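Local coordinates for aminodeoxyfutalosine deaminase (Deinococcus radiodurans, PDB 2IMR), which catalyses the zinc-dependent deamination of aminodeoxyfutalosine to futalosine in menaquinone biosynthesis, and to a lesser extent deaminates adenosine and related nucleosides, at residues Ile152-Glu157 against Tyr173-Asn178; Asp185-Ala190 against His220-Leu225; Leu208-His213 against Leu235-His240; Ala297-Val302 against Ala318-Val323. All blocks are in the same frame, centred on the assembly; numbering follows the deposited sequence.

Interaction 1: residues Ile152-Glu157 against Tyr173-Asn178; sequences IVWAPE and YFEVLN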
loop_
_atom_site.group_PDB
_atom_site.type_symbol
_atom_site.label_atom_id
_atom_site.label_comp_id
_atom_site.label_asym_id
_atom_site.label_seq_id
_atom_site.Cartn_x
_atom_site.Cartn_y
_atom_site.Cartn_z
ATOM N N ILE A 152 -2.520 -4.566 -6.828
ATOM C CA ILE A 152 -1.784 -4.457 -8.071
ATOM C C ILE A 152 -2.148 -5.709 -8.862
ATOM O O ILE A 152 -1.990 -6.828 -8.368
ATOM C CB ILE A 152 -0.265 -4.428 -7.830
ATOM C CG1 ILE A 152 0.092 -3.289 -6.865
ATOM C CG2 ILE A 152 0.470 -4.262 -9.164
ATOM C CD1 ILE A 152 -0.440 -1.923 -7.284
ATOM N N VAL A 153 -2.638 -5.513 -10.083
ATOM C CA VAL A 153 -3.060 -6.615 -10.943
ATOM C C VAL A 153 -2.137 -6.807 -12.138
ATOM O O VAL A 153 -1.761 -5.839 -12.805
ATOM C CB VAL A 153 -4.490 -6.371 -11.499
ATOM C CG1 VAL A 153 -4.916 -7.540 -12.374
ATOM C CG2 VAL A 153 -5.471 -6.173 -10.361
ATOM N N TRP A 154 -1.789 -8.059 -12.415
ATOM C CA TRP A 154 -0.928 -8.375 -13.545
ATOM C C TRP A 154 -1.708 -8.952 -14.725
ATOM O O TRP A 154 -1.747 -8.362 -15.806
ATOM C CB TRP A 154 0.162 -9.371 -13.141
ATOM C CG TRP A 154 1.000 -9.817 -14.316
ATOM C CD1 TRP A 154 0.738 -10.851 -15.174
ATOM C CD2 TRP A 154 2.191 -9.186 -14.801
ATOM N NE1 TRP A 154 1.695 -10.899 -16.166
ATOM C CE2 TRP A 154 2.598 -9.888 -15.959
ATOM C CE3 TRP A 154 2.955 -8.093 -14.369
ATOM C CZ2 TRP A 154 3.736 -9.531 -16.692
ATOM C CZ3 TRP A 154 4.087 -7.738 -15.097
ATOM C CH2 TRP A 154 4.466 -8.456 -16.245
ATOM N N ALA A 155 -2.330 -10.107 -14.519
ATOM C CA ALA A 155 -3.073 -10.755 -15.597
ATOM C C ALA A 155 -4.405 -10.087 -15.907
ATOM O O ALA A 155 -5.218 -9.869 -15.019
ATOM C CB ALA A 155 -3.302 -12.235 -15.260
ATOM N N PRO A 156 -4.643 -9.753 -17.185
ATOM C CA PRO A 156 -5.900 -9.114 -17.585
ATOM C C PRO A 156 -7.134 -9.912 -17.135
ATOM O O PRO A 156 -8.146 -9.336 -16.736
ATOM C CB PRO A 156 -5.777 -9.045 -19.103
ATOM C CG PRO A 156 -4.308 -8.816 -19.299
ATOM C CD PRO A 156 -3.691 -9.794 -18.312
ATOM N N GLU A 157 -7.048 -11.236 -17.198
ATOM C CA GLU A 157 -8.171 -12.077 -16.793
ATOM C C GLU A 157 -8.458 -11.949 -15.303
ATOM O O GLU A 157 -9.590 -12.144 -14.863
ATOM C CB GLU A 157 -7.911 -13.539 -17.172
ATOM C CG GLU A 157 -8.227 -13.829 -18.632
ATOM C CD GLU A 157 -8.113 -15.298 -18.992
ATOM O OE1 GLU A 157 -8.612 -16.148 -18.222
ATOM O OE2 GLU A 157 -7.535 -15.598 -20.056
ATOM N N TYR A 173 -5.140 -1.594 -9.437
ATOM C CA TYR A 173 -4.140 -0.989 -10.312
ATOM C C TYR A 173 -3.571 -1.990 -11.321
ATOM O O TYR A 173 -3.017 -3.022 -10.929
ATOM C CB TYR A 173 -2.979 -0.443 -9.476
ATOM C CG TYR A 173 -3.360 0.516 -8.367
ATOM C CD1 TYR A 173 -3.331 1.897 -8.565
ATOM C CD2 TYR A 173 -3.688 0.038 -7.096
ATOM C CE1 TYR A 173 -3.609 2.777 -7.523
ATOM C CE2 TYR A 173 -3.970 0.905 -6.049
ATOM C CZ TYR A 173 -3.925 2.270 -6.265
ATOM O OH TYR A 173 -4.173 3.120 -5.213
ATOM N N PHE A 174 -3.684 -1.672 -12.608
ATOM C CA PHE A 174 -3.167 -2.544 -13.664
ATOM C C PHE A 174 -1.671 -2.284 -13.782
ATOM O O PHE A 174 -1.251 -1.169 -14.068
ATOM C CB PHE A 174 -3.872 -2.245 -14.995
ATOM C CG PHE A 174 -3.531 -3.209 -16.101
ATOM C CD1 PHE A 174 -3.524 -4.583 -15.869
ATOM C CD2 PHE A 174 -3.257 -2.746 -17.385
ATOM C CE1 PHE A 174 -3.249 -5.483 -16.901
ATOM C CE2 PHE A 174 -2.978 -3.636 -18.427
ATOM C CZ PHE A 174 -2.976 -5.009 -18.185
ATOM N N GLU A 175 -0.862 -3.315 -13.564
ATOM C CA GLU A 175 0.586 -3.136 -13.612
ATOM C C GLU A 175 1.164 -3.139 -15.022
ATOM O O GLU A 175 0.805 -3.972 -15.846
ATOM C CB GLU A 175 1.270 -4.214 -12.769
ATOM C CG GLU A 175 2.688 -3.859 -12.364
ATOM C CD GLU A 175 3.259 -4.831 -11.354
ATOM O OE1 GLU A 175 3.413 -6.021 -11.693
ATOM O OE2 GLU A 175 3.550 -4.404 -10.221
ATOM N N VAL A 176 2.054 -2.188 -15.290
ATOM C CA VAL A 176 2.704 -2.091 -16.595
ATOM C C VAL A 176 4.211 -2.169 -16.383
ATOM O O VAL A 176 4.758 -1.498 -15.513
ATOM C CB VAL A 176 2.353 -0.773 -17.302
ATOM C CG1 VAL A 176 3.085 -0.691 -18.644
ATOM C CG2 VAL A 176 0.850 -0.692 -17.512
ATOM N N LEU A 177 4.878 -2.988 -17.188
ATOM C CA LEU A 177 6.315 -3.186 -17.046
ATOM C C LEU A 177 7.020 -3.365 -18.388
ATOM O O LEU A 177 6.758 -4.318 -19.102
ATOM C CB LEU A 177 6.554 -4.425 -16.166
ATOM C CG LEU A 177 7.930 -4.834 -15.620
ATOM C CD1 LEU A 177 7.734 -6.052 -14.721
ATOM C CD2 LEU A 177 8.912 -5.166 -16.739
ATOM N N ASN A 178 7.909 -2.437 -18.728
ATOM C CA ASN A 178 8.689 -2.528 -19.961
ATOM C C ASN A 178 9.709 -1.401 -19.957
ATOM O O ASN A 178 9.357 -0.240 -20.135
ATOM C CB ASN A 178 7.812 -2.414 -21.205
ATOM C CG ASN A 178 8.582 -2.744 -22.469
ATOM O OD1 ASN A 178 9.588 -2.106 -22.774
ATOM N ND2 ASN A 178 8.121 -3.751 -23.202
#
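Val153 joins Tyr173 and Glu175 through two backbone hydrogen bonds, the marks of a parallel pairing: Val153 N gives to Tyr173 O at 2.7 Å, and Glu175 N gives to Val153 O at 2.8 Å, with angles at hydrogen of 174° and 171°. Apolar contacts lie to both sides of this pair. Ile152 CD1 rests 3.7 Å from Tyr173 CB, on the face that carries both side chains, while Pro156 CG meets Phe174 CZ where the chain turns into helix 156-163. Past the last bridge, Trp154 CZ3 touches Leu177 CD1 at 4.0 Å. The two oxygens of the Glu175 carboxylate meet different partners. OE2 lies 3.3 Å from Ile152 CG2; OE1 lies in the plane of the Trp154 indole at its edge, 3.4 Å from CE3, with ring and carboxylate planes 78° apart. An alanine in place of Glu175 would probably leave the indole edge and Ile152 CG2 without their carboxylate neighbour and open a gap between them. Glu175 OE1 also nears that of Glu108. The strands of this beta-alpha-beta unit thus set an acid between the hydrocarbon of Ile152, the edge of Trp154 and the polar His213 and His240, consistent with its predicted role in substrate binding.

Interaction 2: residues Asp185-Ala190 against His220-Leu225; sequences DEVFAA and HRLMRL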
loop_
_atom_site.group_PDB
_atom_site.type_symbol
_atom_site.label_atom_id
_atom_site.label_comp_id
_atom_site.label_asym_id
_atom_site.label_seq_id
_atom_site.Cartn_x
_atom_site.Cartn_y
_atom_site.Cartn_z
ATOM N N ASP A 185 5.636 3.580 -26.833
ATOM C CA ASP A 185 4.382 3.941 -27.494
ATOM C C ASP A 185 3.414 2.779 -27.649
ATOM O O ASP A 185 2.232 2.901 -27.327
ATOM C CB ASP A 185 4.643 4.564 -28.872
ATOM C CG ASP A 185 5.346 5.901 -28.785
ATOM O OD1 ASP A 185 5.288 6.539 -27.715
ATOM O OD2 ASP A 185 5.946 6.325 -29.795
ATOM N N GLU A 186 3.909 1.650 -28.140
ATOM C CA GLU A 186 3.041 0.501 -28.336
ATOM C C GLU A 186 2.565 -0.113 -27.026
ATOM O O GLU A 186 1.425 -0.557 -26.932
ATOM C CB GLU A 186 3.734 -0.548 -29.204
ATOM C CG GLU A 186 3.800 -0.163 -30.680
ATOM C CD GLU A 186 2.423 0.121 -31.284
ATOM O OE1 GLU A 186 1.563 -0.794 -31.314
ATOM O OE2 GLU A 186 2.195 1.268 -31.728
ATOM N N VAL A 187 3.425 -0.146 -26.010
ATOM C CA VAL A 187 3.003 -0.708 -24.731
ATOM C C VAL A 187 1.912 0.180 -24.140
ATOM O O VAL A 187 0.913 -0.318 -23.617
ATOM C CB VAL A 187 4.176 -0.812 -23.732
ATOM C CG1 VAL A 187 3.652 -1.190 -22.349
ATOM C CG2 VAL A 187 5.167 -1.864 -24.215
ATOM N N PHE A 188 2.103 1.494 -24.231
ATOM C CA PHE A 188 1.115 2.436 -23.710
ATOM C C PHE A 188 -0.236 2.254 -24.407
ATOM O O PHE A 188 -1.281 2.198 -23.757
ATOM C CB PHE A 188 1.598 3.881 -23.895
ATOM C CG PHE A 188 0.557 4.905 -23.555
ATOM C CD1 PHE A 188 0.118 5.061 -22.244
ATOM C CD2 PHE A 188 -0.033 5.671 -24.555
ATOM C CE1 PHE A 188 -0.895 5.959 -21.932
ATOM C CE2 PHE A 188 -1.051 6.577 -24.255
ATOM C CZ PHE A 188 -1.484 6.721 -22.940
ATOM N N ALA A 189 -0.207 2.155 -25.732
ATOM C CA ALA A 189 -1.427 1.972 -26.516
ATOM C C ALA A 189 -2.167 0.696 -26.109
ATOM O O ALA A 189 -3.397 0.690 -25.999
ATOM C CB ALA A 189 -1.084 1.930 -27.999
ATOM N N ALA A 190 -1.416 -0.382 -25.885
ATOM C CA ALA A 190 -2.009 -1.657 -25.486
ATOM C C ALA A 190 -2.626 -1.539 -24.091
ATOM O O ALA A 190 -3.706 -2.076 -23.827
ATOM C CB ALA A 190 -0.946 -2.756 -25.501
ATOM N N HIS A 220 11.645 5.851 -19.324
ATOM C CA HIS A 220 11.232 7.209 -18.988
ATOM C C HIS A 220 10.049 7.640 -19.856
ATOM O O HIS A 220 9.114 8.279 -19.374
ATOM C CB HIS A 220 12.408 8.181 -19.165
ATOM C CG HIS A 220 12.961 8.222 -20.557
ATOM N ND1 HIS A 220 12.514 9.111 -21.512
ATOM C CD2 HIS A 220 13.916 7.475 -21.158
ATOM C CE1 HIS A 220 13.172 8.911 -22.640
ATOM N NE2 HIS A 220 14.029 7.924 -22.452
ATOM N N ARG A 221 10.085 7.275 -21.132
ATOM C CA ARG A 221 9.009 7.634 -22.046
ATOM C C ARG A 221 7.678 6.992 -21.647
ATOM O O ARG A 221 6.653 7.668 -21.574
ATOM C CB ARG A 221 9.378 7.228 -23.475
ATOM C CG ARG A 221 8.337 7.631 -24.501
ATOM C CD ARG A 221 8.769 7.289 -25.920
ATOM N NE ARG A 221 7.726 7.638 -26.882
ATOM C CZ ARG A 221 7.267 8.872 -27.070
ATOM N NH1 ARG A 221 7.762 9.881 -26.366
ATOM N NH2 ARG A 221 6.303 9.095 -27.953
ATOM N N LEU A 222 7.691 5.688 -21.383
ATOM C CA LEU A 222 6.467 4.992 -20.996
ATOM C C LEU A 222 5.943 5.507 -19.649
ATOM O O LEU A 222 4.732 5.607 -19.443
ATOM C CB LEU A 222 6.720 3.482 -20.925
ATOM C CG LEU A 222 5.540 2.596 -20.498
ATOM C CD1 LEU A 222 4.345 2.845 -21.414
ATOM C CD2 LEU A 222 5.956 1.135 -20.535
ATOM N N MET A 223 6.854 5.840 -18.740
ATOM C CA MET A 223 6.462 6.348 -17.425
ATOM C C MET A 223 5.673 7.654 -17.558
ATOM O O MET A 223 4.653 7.843 -16.892
ATOM C CB MET A 223 7.701 6.575 -16.555
ATOM C CG MET A 223 7.396 7.074 -15.138
ATOM S SD MET A 223 6.527 5.852 -14.123
ATOM C CE MET A 223 7.897 4.829 -13.619
ATOM N N ARG A 224 6.146 8.556 -18.412
ATOM C CA ARG A 224 5.452 9.822 -18.613
ATOM C C ARG A 224 4.137 9.646 -19.359
ATOM O O ARG A 224 3.162 10.338 -19.069
ATOM C CB ARG A 224 6.339 10.818 -19.364
ATOM C CG ARG A 224 7.404 11.449 -18.492
ATOM C CD ARG A 224 7.909 12.753 -19.097
ATOM N NE ARG A 224 6.823 13.669 -19.461
ATOM C CZ ARG A 224 5.804 13.995 -18.668
ATOM N NH1 ARG A 224 5.710 13.480 -17.450
ATOM N NH2 ARG A 224 4.882 14.852 -19.092
ATOM N N LEU A 225 4.107 8.730 -20.325
ATOM C CA LEU A 225 2.876 8.482 -21.067
ATOM C C LEU A 225 1.823 7.981 -20.090
ATOM O O LEU A 225 0.662 8.388 -20.143
ATOM C CB LEU A 225 3.092 7.428 -22.160
ATOM C CG LEU A 225 3.884 7.835 -23.405
ATOM C CD1 LEU A 225 4.025 6.640 -24.347
ATOM C CD2 LEU A 225 3.168 8.982 -24.102
HETATM O O HOH W 1 8.203 4.425 -27.981
#
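Asp185 OD1 is the acceptor on which the polar side of this helix pair converges, taking Arg221 NE and Arg221 NH2 each at 2.8 Å. Both bonds are weak, bent to 126° at the hydrogen because OD1 is shared by the two N-H groups, and they make a forked salt bridge. A third weak bond runs from Arg221 NH2 to Asp185 OD2 at 3.3 Å. The carboxylate approaches the NE/NH2 edge of the guanidinium with its plane turned 73° from it. Arg221 is extended from CG to NE, and this carries NE across to the aspartate. A water accepts from Asp185 N at 2.9 Å and, weakly, from Arg221 NE, so an amide of the first turn of helix 184-199 is satisfied. Beneath the charges the contact is apolar. Leu225 CB sits over one face of the Phe188 ring, 4.0 Å from its centroid, in a CH-pi contact; Leu222 CD2 packs on Val187 CG1 at 3.7 Å. The axes run 9.4 Å apart at 29°, as neighbouring outer helices of a beta/alpha barrel do. The chemistry implies a hydrocarbon seam closed near the surface by an ion pair centred on one oxygen, its bonds all weak in geometry.

Interaction 3: residues Leu208-His213 against Leu235-His240; sequences LGLSPH and LPLQIH. With ZN (zinc ion), chain B.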
loop_
_atom_site.group_PDB
_atom_site.type_symbol
_atom_site.label_atom_id
_atom_site.label_comp_id
_atom_site.label_asym_id
_atom_site.label_seq_id
_atom_site.Cartn_x
_atom_site.Cartn_y
_atom_site.Cartn_z
ATOM N N LEU A 208 -10.711 1.664 -11.061
ATOM C CA LEU A 208 -9.563 1.213 -11.835
ATOM C C LEU A 208 -8.393 2.167 -11.641
ATOM O O LEU A 208 -8.576 3.385 -11.576
ATOM C CB LEU A 208 -9.929 1.150 -13.318
ATOM C CG LEU A 208 -8.802 0.777 -14.280
ATOM C CD1 LEU A 208 -8.354 -0.662 -14.012
ATOM C CD2 LEU A 208 -9.293 0.923 -15.716
ATOM N N GLY A 209 -7.191 1.605 -11.549
ATOM C CA GLY A 209 -6.005 2.417 -11.370
ATOM C C GLY A 209 -4.898 1.958 -12.298
ATOM O O GLY A 209 -5.084 1.039 -13.091
ATOM N N LEU A 210 -3.738 2.593 -12.193
ATOM C CA LEU A 210 -2.615 2.247 -13.045
ATOM C C LEU A 210 -1.356 2.120 -12.210
ATOM O O LEU A 210 -1.133 2.890 -11.278
ATOM C CB LEU A 210 -2.436 3.325 -14.110
ATOM C CG LEU A 210 -1.529 3.060 -15.304
ATOM C CD1 LEU A 210 -1.958 1.785 -16.035
ATOM C CD2 LEU A 210 -1.605 4.269 -16.243
ATOM N N SER A 211 -0.522 1.146 -12.539
ATOM C CA SER A 211 0.692 0.978 -11.775
ATOM C C SER A 211 1.964 0.739 -12.562
ATOM O O SER A 211 2.252 -0.392 -12.951
ATOM C CB SER A 211 0.534 -0.161 -10.767
ATOM O OG SER A 211 1.761 -0.380 -10.088
ATOM N N PRO A 212 2.725 1.812 -12.839
ATOM C CA PRO A 212 3.988 1.668 -13.567
ATOM C C PRO A 212 4.818 0.898 -12.527
ATOM O O PRO A 212 4.971 1.366 -11.398
ATOM C CB PRO A 212 4.468 3.112 -13.722
ATOM C CG PRO A 212 3.184 3.913 -13.710
ATOM C CD PRO A 212 2.389 3.232 -12.624
ATOM N N HIS A 213 5.332 -0.272 -12.901
ATOM C CA HIS A 213 6.074 -1.139 -11.977
ATOM C C HIS A 213 7.095 -0.462 -11.059
ATOM O O HIS A 213 6.904 -0.406 -9.841
ATOM C CB HIS A 213 6.747 -2.268 -12.769
ATOM C CG HIS A 213 7.304 -3.366 -11.915
ATOM N ND1 HIS A 213 8.550 -3.914 -12.131
ATOM C CD2 HIS A 213 6.766 -4.051 -10.877
ATOM C CE1 HIS A 213 8.757 -4.891 -11.265
ATOM N NE2 HIS A 213 7.688 -4.995 -10.493
ATOM N N LEU A 235 -7.136 8.685 -13.121
ATOM C CA LEU A 235 -6.857 7.328 -12.652
ATOM C C LEU A 235 -5.786 7.342 -11.564
ATOM O O LEU A 235 -4.711 7.907 -11.751
ATOM C CB LEU A 235 -6.371 6.449 -13.808
ATOM C CG LEU A 235 -7.366 6.068 -14.904
ATOM C CD1 LEU A 235 -6.634 5.331 -16.008
ATOM C CD2 LEU A 235 -8.473 5.198 -14.322
ATOM N N PRO A 236 -6.066 6.722 -10.406
ATOM C CA PRO A 236 -5.059 6.711 -9.345
ATOM C C PRO A 236 -3.812 5.949 -9.788
ATOM O O PRO A 236 -3.885 5.047 -10.628
ATOM C CB PRO A 236 -5.789 6.045 -8.177
ATOM C CG PRO A 236 -6.798 5.177 -8.845
ATOM C CD PRO A 236 -7.303 6.059 -9.966
ATOM N N LEU A 237 -2.666 6.337 -9.238
ATOM C CA LEU A 237 -1.395 5.710 -9.577
ATOM C C LEU A 237 -0.670 5.170 -8.355
ATOM O O LEU A 237 -0.806 5.698 -7.256
ATOM C CB LEU A 237 -0.458 6.727 -10.244
ATOM C CG LEU A 237 -0.672 7.232 -11.672
ATOM C CD1 LEU A 237 0.153 8.501 -11.878
ATOM C CD2 LEU A 237 -0.266 6.164 -12.671
ATOM N N GLN A 238 0.089 4.098 -8.565
ATOM C CA GLN A 238 0.935 3.513 -7.527
ATOM C C GLN A 238 2.202 3.064 -8.240
ATOM O O GLN A 238 2.139 2.377 -9.266
ATOM C CB GLN A 238 0.270 2.327 -6.816
ATOM C CG GLN A 238 -0.318 2.709 -5.456
ATOM C CD GLN A 238 -0.670 1.510 -4.580
ATOM O OE1 GLN A 238 0.084 0.542 -4.500
ATOM N NE2 GLN A 238 -1.809 1.586 -3.898
ATOM N N ILE A 239 3.345 3.488 -7.714
ATOM C CA ILE A 239 4.650 3.148 -8.278
ATOM C C ILE A 239 5.533 2.628 -7.137
ATOM O O ILE A 239 5.587 3.245 -6.072
ATOM C CB ILE A 239 5.353 4.404 -8.881
ATOM C CG1 ILE A 239 4.421 5.118 -9.862
ATOM C CG2 ILE A 239 6.652 3.995 -9.589
ATOM C CD1 ILE A 239 4.961 6.452 -10.354
ATOM N N HIS A 240 6.195 1.489 -7.341
ATOM C CA HIS A 240 7.104 0.960 -6.319
ATOM C C HIS A 240 8.379 1.771 -6.469
ATOM O O HIS A 240 8.974 1.774 -7.542
ATOM C CB HIS A 240 7.457 -0.507 -6.568
ATOM C CG HIS A 240 6.280 -1.428 -6.598
ATOM N ND1 HIS A 240 5.609 -1.739 -7.761
ATOM C CD2 HIS A 240 5.679 -2.141 -5.616
ATOM C CE1 HIS A 240 4.649 -2.607 -7.495
ATOM N NE2 HIS A 240 4.672 -2.868 -6.201
HETATM ZN ZN ZN B . 4.021 -4.356 -4.900
HETATM O O HOH W 2 5.327 -4.700 -3.722
#
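Leu237 CD2 lies at the apolar centre, 3.9 Å from Leu210 CB and 4.0 Å from Pro212 CD; Ile239 CG1 reaches the same proline carbon. Leu235 CD2 approaches Leu208 O. The backbones then pair in parallel fashion: Leu210 N gives to Pro236 O at 2.9 Å, and Gln238 N returns a longer bond to Leu210 O. Pro212 has no amide hydrogen, and next to it Ser211 OG donates to Gln238 O at 2.9 Å from 39° above the carbonyl plane. OG, anti to the backbone N (chi1 176°), faces that oxygen. An alanine at Ser211 would probably cost Gln238 O this hydroxyl donor and weaken the link between the strands. At the polar edge His213 O accepts twice, from His240 N and, at 2.8 Å, from His240 ND1, lying 3° from the imidazole plane. That bond and the metal together hold the ring's rotation, His240 NE2 binding zinc at 2.1 Å alongside His99, His101 and a water. His213, a predicted substrate-binding residue, turns its ND1 to Thr217. The contact joins strands 206-212 and 238-241 of the barrel wall, with strand 170-176 beside the first, strand 300-303 beside the second, and helices 184-199 and 220-233 outside.

Interaction 4: residues Ala297-Val302 against Ala318-Val323; sequences ARPTLV and AGCAVV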
loop_
_atom_site.group_PDB
_atom_site.type_symbol
_atom_site.label_atom_id
_atom_site.label_comp_id
_atom_site.label_asym_id
_atom_site.label_seq_id
_atom_site.Cartn_x
_atom_site.Cartn_y
_atom_site.Cartn_z
ATOM N N ALA A 297 1.656 14.256 -11.067
ATOM C CA ALA A 297 0.388 13.533 -11.083
ATOM C C ALA A 297 -0.002 13.020 -9.689
ATOM O O ALA A 297 -1.027 12.357 -9.528
ATOM C CB ALA A 297 0.475 12.367 -12.067
ATOM N N ARG A 298 0.816 13.347 -8.690
ATOM C CA ARG A 298 0.588 12.922 -7.306
ATOM C C ARG A 298 0.399 11.415 -7.157
ATOM O O ARG A 298 -0.529 10.960 -6.480
ATOM C CB ARG A 298 -0.629 13.632 -6.703
ATOM C CG ARG A 298 -0.389 15.066 -6.257
ATOM C CD ARG A 298 -1.608 15.578 -5.507
ATOM N NE ARG A 298 -2.816 15.464 -6.321
ATOM C CZ ARG A 298 -4.026 15.198 -5.838
ATOM N NH1 ARG A 298 -4.203 15.015 -4.536
ATOM N NH2 ARG A 298 -5.063 15.101 -6.662
ATOM N N PRO A 299 1.276 10.615 -7.783
ATOM C CA PRO A 299 1.131 9.162 -7.663
ATOM C C PRO A 299 1.467 8.714 -6.245
ATOM O O PRO A 299 2.258 9.367 -5.558
ATOM C CB PRO A 299 2.155 8.638 -8.660
ATOM C CG PRO A 299 3.269 9.647 -8.518
ATOM C CD PRO A 299 2.495 10.958 -8.541
ATOM N N THR A 300 0.865 7.614 -5.807
ATOM C CA THR A 300 1.170 7.079 -4.490
ATOM C C THR A 300 2.449 6.264 -4.670
ATOM O O THR A 300 2.539 5.425 -5.566
ATOM C CB THR A 300 0.032 6.177 -3.965
ATOM O OG1 THR A 300 -1.125 6.980 -3.709
ATOM C CG2 THR A 300 0.443 5.483 -2.678
ATOM N N LEU A 301 3.443 6.531 -3.830
ATOM C CA LEU A 301 4.724 5.843 -3.912
ATOM C C LEU A 301 4.804 4.728 -2.876
ATOM O O LEU A 301 4.590 4.956 -1.684
ATOM C CB LEU A 301 5.861 6.844 -3.703
ATOM C CG LEU A 301 5.784 8.082 -4.609
ATOM C CD1 LEU A 301 6.937 9.022 -4.280
ATOM C CD2 LEU A 301 5.825 7.668 -6.084
ATOM N N VAL A 302 5.131 3.527 -3.342
ATOM C CA VAL A 302 5.206 2.358 -2.471
ATOM C C VAL A 302 6.619 1.974 -2.030
ATOM O O VAL A 302 7.569 2.045 -2.813
ATOM C CB VAL A 302 4.546 1.151 -3.162
ATOM C CG1 VAL A 302 4.491 -0.039 -2.207
ATOM C CG2 VAL A 302 3.148 1.541 -3.634
ATOM N N ALA A 318 5.230 17.630 -3.617
ATOM C CA ALA A 318 4.325 17.122 -4.641
ATOM C C ALA A 318 2.969 16.700 -4.086
ATOM O O ALA A 318 1.987 16.613 -4.826
ATOM C CB ALA A 318 4.977 15.951 -5.370
ATOM N N GLY A 319 2.913 16.431 -2.787
ATOM C CA GLY A 319 1.660 16.014 -2.184
ATOM C C GLY A 319 1.358 14.540 -2.427
ATOM O O GLY A 319 0.196 14.130 -2.448
ATOM N N CYS A 320 2.407 13.743 -2.622
ATOM C CA CYS A 320 2.247 12.308 -2.854
ATOM C C CYS A 320 2.061 11.557 -1.538
ATOM O O CYS A 320 2.667 11.904 -0.524
ATOM C CB CYS A 320 3.482 11.726 -3.555
ATOM S SG CYS A 320 3.787 12.257 -5.256
ATOM N N ALA A 321 1.218 10.533 -1.555
ATOM C CA ALA A 321 1.011 9.714 -0.370
ATOM C C ALA A 321 1.970 8.539 -0.550
ATOM O O ALA A 321 2.396 8.259 -1.668
ATOM C CB ALA A 321 -0.427 9.216 -0.312
ATOM N N VAL A 322 2.323 7.865 0.537
ATOM C CA VAL A 322 3.221 6.720 0.442
ATOM C C VAL A 322 2.648 5.526 1.190
ATOM O O VAL A 322 1.953 5.686 2.194
ATOM C CB VAL A 322 4.621 7.042 1.031
ATOM C CG1 VAL A 322 5.267 8.175 0.248
ATOM C CG2 VAL A 322 4.506 7.407 2.502
ATOM N N VAL A 323 2.925 4.325 0.690
ATOM C CA VAL A 323 2.453 3.119 1.356
ATOM C C VAL A 323 3.662 2.321 1.821
ATOM O O VAL A 323 4.572 2.052 1.039
ATOM C CB VAL A 323 1.607 2.225 0.420
ATOM C CG1 VAL A 323 1.117 0.992 1.188
ATOM C CG2 VAL A 323 0.427 3.006 -0.128
HETATM O O HOH W 3 -0.720 9.947 -3.787
#
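Leu301 holds both direct backbone hydrogen bonds of this parallel pair. Its N gives to Ala321 O at 3.0 Å, with the donor in the plane of that carbonyl and an angle of 159° at the hydrogen; its O accepts from Val323 N, also at 3.0 Å, the donor tilted 29° from the carbonyl plane. A water extends the pairing where the backbones part: it donates to Arg298 O at 2.9 Å, accepts from Ala321 N, and lies 3.0 Å from Thr300 OG1. Carbon donors add to this: Val322 CA comes within 3.1 Å of Leu301 O and Thr300 CA faces Ala321 O.

The packing divides between the two faces of the sheet. Chi1 of Thr300, near -68°, sets OG1 anti to the carbonyl carbon, on the side of the water, and leaves CG2 to meet Val323 CG2 at 3.6 Å. On the face of Leu301 and Val322, Leu301 CB lies 4.2 Å from Val322 CG1, and Leu301 CG nears Cys320 CB. Cys320 SG packs on Pro299 CD at 3.8 Å. At the outer end Arg298 CG lies against Ala318 O, and Gly319 follows helix 309-318 with a positive phi, at which a side chain would collide with the preceding carbonyl oxygen.

The two strands, with helix 309-318 between them, form a beta-alpha-beta unit of the barrel. Its chemistry is graded: a bridging water, the arginine's aliphatic stem and a glycine turn mark the outer end, valines the inner one, where Val302 and Val323 pack against the zinc ligand His99.

In the fold
Interactions 1, 3 and 4 follow one another round the barrel wall, and interaction 2 lies outside it. Centres of 1 and 3 are 9 Å apart, joined by probable hydrogen bonds from Ser211 N to Phe174 O and from His213 N to Val176 O, both 2.9 Å. Interactions 3 and 4, 10 Å apart, connect likewise through Val302 N and Ile239 O at 2.8 Å. Interaction 2 packs on interaction 1 through Val187 and Leu222 against Val176, and on interaction 3 through Met223 SD, 3.5 Å from Pro212 CB. The zinc site is the focus of the three wall contacts: His240 binds the metal, while the side chains of Ile152 and Val302 each come within about 5 Å of it.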